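Long-range contact in purine nucleoside phosphorylase YlmD (Geobacillus stearothermophilus, PDB 6T1B), which catalyses the phosphorolysis of adenosine, inosine and S-methyl-5'-thioadenosine to the free base and ribose 1-phosphate or its methylthio analogue, and also deaminates adenosine: residues Asp113-Ala124 with Thr261-Glu272. Residues are numbered along the deposited sequence; the frame is centred on the assembly and turned at random.
Sequences DEAGVLLALCFA and TGRMLAFIGRRE. With NOS (inosine), chain B.
Cys122 and Arg263, whose CB atoms meet at 3.8 Å, both start their side chains anti to the carbonyl carbon: in Cys122 this turn (chi1 -75°) sets SG against the inosine base, and in Arg263 (chi1 -60°) a bend at chi2 (-70°) then swings the guanidinium past the CB of Ala124 to the ribose. There Arg263 NE donates an almost straight bond to O4' of inosine (3.0 Å), which lies at the edge of the guanidinium, in its plane. Arg263 NH1 is tied back to Gly262 O, reaching it from above the carbonyl plane, so two bonds fix the group's rotation. Replacing Arg263 by an alanine is likely to leave the ribose O4' without this donor and open a gap beside Ala124. Beside it, Cys122 SG lies 3.6 Å from C6 of the inosine base, while Cys122 O accepts a hydrogen bond from the inosine O5' hydroxyl. From this end strands 118-123 and 264-269 run antiparallel, with paired backbone bonds at Leu119-Ile268, Leu121-Ala266 and Phe123-Met264. On the face with Cys122, both methyls of Leu265 pack on Ala120 CB, and Leu63 of helix 53-67 touches Leu265 and Phe267. On the other face the Phe123 ring brings CE2 to 3.5 Å from Ala266 CB, and this ring also meets His143, a ligand of the catalytic zinc. Beyond the strands, Gly116 N bonds to Arg270 O (2.7 Å), and Ala115 CB lies over one face of the Arg270 guanidinium. One water accepts from Arg270 N and another from Arg270 NE, linking this end to the loop at Glu114. The pair forms neighbouring inner strands of a six-stranded mixed sheet, whose end at Cys122, Phe123 and Arg263 lines the nucleoside pocket of this YfiH/LACC1-family enzyme.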
loop_
_atom_site.group_PDB
_atom_site.type_symbol
_atom_site.label_atom_id
_atom_site.label_comp_id
_atom_site.label_asym_id
_atom_site.label_seq_id
_atom_site.Cartn_x
_atom_site.Cartn_y
_atom_site.Cartn_z
ATOM N N ASP A 113 0.743 4.897 16.336
ATOM C CA ASP A 113 0.240 6.160 16.849
ATOM C C ASP A 113 1.361 7.095 17.295
ATOM O O ASP A 113 1.102 8.127 17.903
ATOM C CB ASP A 113 -0.818 5.949 17.940
ATOM C CG ASP A 113 -0.261 5.323 19.198
ATOM O OD1 ASP A 113 0.945 5.067 19.250
ATOM O OD2 ASP A 113 -1.048 5.084 20.144
ATOM N N GLU A 114 2.604 6.789 16.922
ATOM C CA GLU A 114 3.748 7.603 17.290
ATOM C C GLU A 114 4.260 8.375 16.087
ATOM O O GLU A 114 4.167 7.905 14.953
ATOM C CB GLU A 114 4.876 6.730 17.861
ATOM C CG GLU A 114 4.443 5.932 19.072
ATOM C CD GLU A 114 5.555 5.180 19.765
ATOM O OE1 GLU A 114 5.241 4.506 20.768
ATOM O OE2 GLU A 114 6.724 5.248 19.330
ATOM N N ALA A 115 4.798 9.564 16.340
ATOM C CA ALA A 115 5.525 10.286 15.307
ATOM C C ALA A 115 6.953 9.753 15.187
ATOM O O ALA A 115 7.467 9.060 16.071
ATOM C CB ALA A 115 5.553 11.783 15.603
ATOM N N GLY A 116 7.605 10.102 14.083
ATOM C CA GLY A 116 8.984 9.685 13.898
ATOM C C GLY A 116 9.162 8.270 13.403
ATOM O O GLY A 116 10.279 7.745 13.439
ATOM N N VAL A 117 8.113 7.646 12.885
ATOM C CA VAL A 117 8.119 6.254 12.458
ATOM C C VAL A 117 7.508 6.219 11.063
ATOM O O VAL A 117 6.321 6.521 10.900
ATOM C CB VAL A 117 7.295 5.378 13.425
ATOM C CG1 VAL A 117 7.225 3.960 12.930
ATOM C CG2 VAL A 117 7.890 5.457 14.810
ATOM N N LEU A 118 8.291 5.847 10.059
ATOM C CA LEU A 118 7.802 5.797 8.688
ATOM C C LEU A 118 7.431 4.369 8.342
ATOM O O LEU A 118 8.303 3.519 8.181
ATOM C CB LEU A 118 8.835 6.348 7.701
ATOM C CG LEU A 118 8.245 6.625 6.315
ATOM C CD1 LEU A 118 7.364 7.865 6.301
ATOM C CD2 LEU A 118 9.329 6.707 5.240
ATOM N N LEU A 119 6.136 4.089 8.197
ATOM C CA LEU A 119 5.699 2.783 7.738
ATOM C C LEU A 119 6.013 2.703 6.256
ATOM O O LEU A 119 5.710 3.643 5.505
ATOM C CB LEU A 119 4.197 2.620 7.962
ATOM C CG LEU A 119 3.750 2.938 9.401
ATOM C CD1 LEU A 119 2.241 2.746 9.483
ATOM C CD2 LEU A 119 4.448 2.133 10.427
ATOM N N ALA A 120 6.571 1.585 5.807
ATOM C CA ALA A 120 7.102 1.501 4.454
ATOM C C ALA A 120 6.848 0.100 3.913
ATOM O O ALA A 120 7.424 -0.878 4.411
ATOM C CB ALA A 120 8.594 1.841 4.479
ATOM N N LEU A 121 6.002 0.006 2.873
ATOM C CA LEU A 121 5.623 -1.256 2.254
ATOM C C LEU A 121 5.847 -1.184 0.736
ATOM O O LEU A 121 5.739 -0.106 0.138
ATOM C CB LEU A 121 4.159 -1.622 2.561
ATOM C CG LEU A 121 3.890 -2.266 3.923
ATOM C CD1 LEU A 121 3.988 -1.387 5.159
ATOM C CD2 LEU A 121 2.511 -2.939 3.893
ATOM N N CYS A 122 6.153 -2.334 0.138
ATOM C CA CYS A 122 6.506 -2.411 -1.266
ATOM C C CYS A 122 5.344 -2.865 -2.126
ATOM O O CYS A 122 4.568 -3.737 -1.700
ATOM C CB CYS A 122 7.642 -3.414 -1.433
ATOM S SG CYS A 122 9.251 -2.812 -0.885
ATOM N N PHE A 123 5.266 -2.321 -3.352
ATOM C CA PHE A 123 4.134 -2.540 -4.234
ATOM C C PHE A 123 4.572 -2.567 -5.690
ATOM O O PHE A 123 5.441 -1.797 -6.104
ATOM C CB PHE A 123 3.113 -1.409 -4.079
ATOM C CG PHE A 123 2.426 -1.455 -2.779
ATOM C CD1 PHE A 123 1.291 -2.228 -2.628
ATOM C CD2 PHE A 123 2.961 -0.831 -1.679
ATOM C CE1 PHE A 123 0.666 -2.336 -1.397
ATOM C CE2 PHE A 123 2.337 -0.944 -0.441
ATOM C CZ PHE A 123 1.199 -1.704 -0.306
ATOM N N ALA A 124 3.894 -3.392 -6.503
ATOM C CA ALA A 124 3.996 -3.332 -7.956
ATOM C C ALA A 124 2.779 -3.999 -8.603
ATOM O O ALA A 124 2.907 -4.907 -9.414
ATOM C CB ALA A 124 5.289 -3.962 -8.449
ATOM N N THR A 261 10.629 -7.485 -11.887
ATOM C CA THR A 261 10.529 -6.039 -11.880
ATOM C C THR A 261 10.831 -5.529 -10.477
ATOM O O THR A 261 10.990 -6.300 -9.521
ATOM C CB THR A 261 9.150 -5.590 -12.385
ATOM O OG1 THR A 261 9.203 -4.186 -12.694
ATOM C CG2 THR A 261 8.051 -5.912 -11.398
ATOM N N GLY A 262 10.904 -4.199 -10.377
ATOM C CA GLY A 262 11.151 -3.554 -9.110
ATOM C C GLY A 262 9.879 -3.420 -8.287
ATOM O O GLY A 262 8.794 -3.914 -8.619
ATOM N N ARG A 263 10.040 -2.733 -7.168
ATOM C CA ARG A 263 8.939 -2.350 -6.309
ATOM C C ARG A 263 8.986 -0.863 -5.986
ATOM O O ARG A 263 10.056 -0.301 -5.712
ATOM C CB ARG A 263 8.991 -3.111 -4.984
ATOM C CG ARG A 263 8.914 -4.613 -5.108
ATOM C CD ARG A 263 7.533 -5.050 -5.551
ATOM N NE ARG A 263 7.409 -6.500 -5.623
ATOM C CZ ARG A 263 7.572 -7.213 -6.732
ATOM N NH1 ARG A 263 7.868 -6.628 -7.882
ATOM N NH2 ARG A 263 7.443 -8.536 -6.702
ATOM N N MET A 264 7.815 -0.241 -6.041
ATOM C CA MET A 264 7.654 1.076 -5.461
ATOM C C MET A 264 7.489 0.929 -3.946
ATOM O O MET A 264 7.127 -0.134 -3.450
ATOM C CB MET A 264 6.405 1.752 -6.001
ATOM C CG MET A 264 6.391 2.070 -7.489
ATOM S SD MET A 264 5.901 0.730 -8.583
ATOM C CE MET A 264 4.139 0.604 -8.242
ATOM N N LEU A 265 7.752 2.011 -3.219
ATOM C CA LEU A 265 7.498 2.046 -1.788
ATOM C C LEU A 265 6.309 2.969 -1.548
ATOM O O LEU A 265 6.321 4.124 -2.001
ATOM C CB LEU A 265 8.680 2.625 -1.032
ATOM C CG LEU A 265 8.716 2.368 0.467
ATOM C CD1 LEU A 265 9.165 0.914 0.710
ATOM C CD2 LEU A 265 9.577 3.373 1.183
ATOM N N ALA A 266 5.312 2.456 -0.852
ATOM C CA ALA A 266 4.273 3.271 -0.234
ATOM C C ALA A 266 4.720 3.565 1.185
ATOM O O ALA A 266 5.291 2.703 1.866
ATOM C CB ALA A 266 2.954 2.508 -0.181
ATOM N N PHE A 267 4.465 4.786 1.634
ATOM C CA PHE A 267 4.962 5.171 2.942
ATOM C C PHE A 267 3.981 6.115 3.604
ATOM O O PHE A 267 3.257 6.867 2.934
ATOM C CB PHE A 267 6.353 5.805 2.863
ATOM C CG PHE A 267 6.446 6.920 1.863
ATOM C CD1 PHE A 267 6.153 8.228 2.213
ATOM C CD2 PHE A 267 6.811 6.654 0.549
ATOM C CE1 PHE A 267 6.236 9.241 1.277
ATOM C CE2 PHE A 267 6.897 7.675 -0.372
ATOM C CZ PHE A 267 6.585 8.958 -0.019
ATOM N N ILE A 268 3.922 6.034 4.924
ATOM C CA ILE A 268 3.181 7.021 5.709
ATOM C C ILE A 268 3.810 7.138 7.091
ATOM O O ILE A 268 4.164 6.138 7.729
ATOM C CB ILE A 268 1.677 6.679 5.767
ATOM C CG1 ILE A 268 0.870 7.794 6.444
ATOM C CG2 ILE A 268 1.417 5.347 6.494
ATOM C CD1 ILE A 268 -0.647 7.658 6.257
ATOM N N GLY A 269 3.894 8.371 7.578
ATOM C CA GLY A 269 4.425 8.644 8.903
ATOM C C GLY A 269 4.160 10.089 9.265
ATOM O O GLY A 269 3.736 10.883 8.419
ATOM N N ARG A 270 4.406 10.417 10.520
ATOM C CA ARG A 270 4.294 11.787 10.996
ATOM C C ARG A 270 5.646 12.261 11.484
ATOM O O ARG A 270 6.382 11.508 12.119
ATOM C CB ARG A 270 3.245 11.879 12.094
ATOM C CG ARG A 270 1.860 11.628 11.547
ATOM C CD ARG A 270 0.769 11.870 12.558
ATOM N NE ARG A 270 0.901 11.019 13.733
ATOM C CZ ARG A 270 1.276 11.446 14.936
ATOM N NH1 ARG A 270 1.562 12.729 15.130
ATOM N NH2 ARG A 270 1.354 10.603 15.956
ATOM N N ARG A 271 5.963 13.515 11.176
ATOM C CA ARG A 271 7.238 14.075 11.590
ATOM C C ARG A 271 7.232 14.391 13.078
ATOM O O ARG A 271 6.234 14.863 13.626
ATOM C CB ARG A 271 7.515 15.360 10.817
ATOM C CG ARG A 271 7.607 15.182 9.329
ATOM C CD ARG A 271 8.162 16.459 8.672
ATOM N NE ARG A 271 8.146 16.303 7.227
ATOM C CZ ARG A 271 9.054 15.614 6.537
ATOM N NH1 ARG A 271 10.074 15.053 7.163
ATOM N NH2 ARG A 271 8.951 15.517 5.219
ATOM N N GLU A 272 8.383 14.159 13.712
ATOM C CA GLU A 272 8.649 14.520 15.098
ATOM C C GLU A 272 9.309 15.894 15.100
ATOM O O GLU A 272 10.345 16.084 14.450
ATOM C CB GLU A 272 9.617 13.485 15.661
ATOM C CG GLU A 272 9.365 13.035 17.075
ATOM C CD GLU A 272 10.176 11.798 17.416
ATOM O OE1 GLU A 272 11.051 11.416 16.601
ATOM O OE2 GLU A 272 9.935 11.198 18.485
HETATM N N9 NOS B . 8.965 -8.111 -2.067
HETATM C C4 NOS B . 9.015 -7.378 -0.941
HETATM N N3 NOS B . 8.063 -7.149 0.172
HETATM C C2 NOS B . 8.455 -6.319 1.276
HETATM N N1 NOS B . 9.751 -5.702 1.325
HETATM C C6 NOS B . 10.697 -5.885 0.292
HETATM O O6 NOS B . 11.759 -5.331 0.385
HETATM C C5 NOS B . 10.251 -6.780 -0.882
HETATM N N7 NOS B . 10.885 -7.100 -1.967
HETATM C C8 NOS B . 10.128 -7.917 -2.697
HETATM C "C5'" NOS B . 4.826 -6.952 -2.220
HETATM O "O5'" NOS B . 3.973 -6.379 -3.207
HETATM C "C4'" NOS B . 5.502 -8.194 -2.743
HETATM O "O4'" NOS B . 6.884 -7.876 -3.022
HETATM C "C1'" NOS B . 7.734 -8.837 -2.433
HETATM C "C2'" NOS B . 6.944 -9.475 -1.295
HETATM O "O2'" NOS B . 7.382 -10.809 -1.074
HETATM C "C3'" NOS B . 5.504 -9.403 -1.806
HETATM O "O3'" NOS B . 5.205 -10.586 -2.566
HETATM O O HOH W 1 5.148 8.359 12.399
HETATM O O HOH W 2 1.471 8.169 13.713
#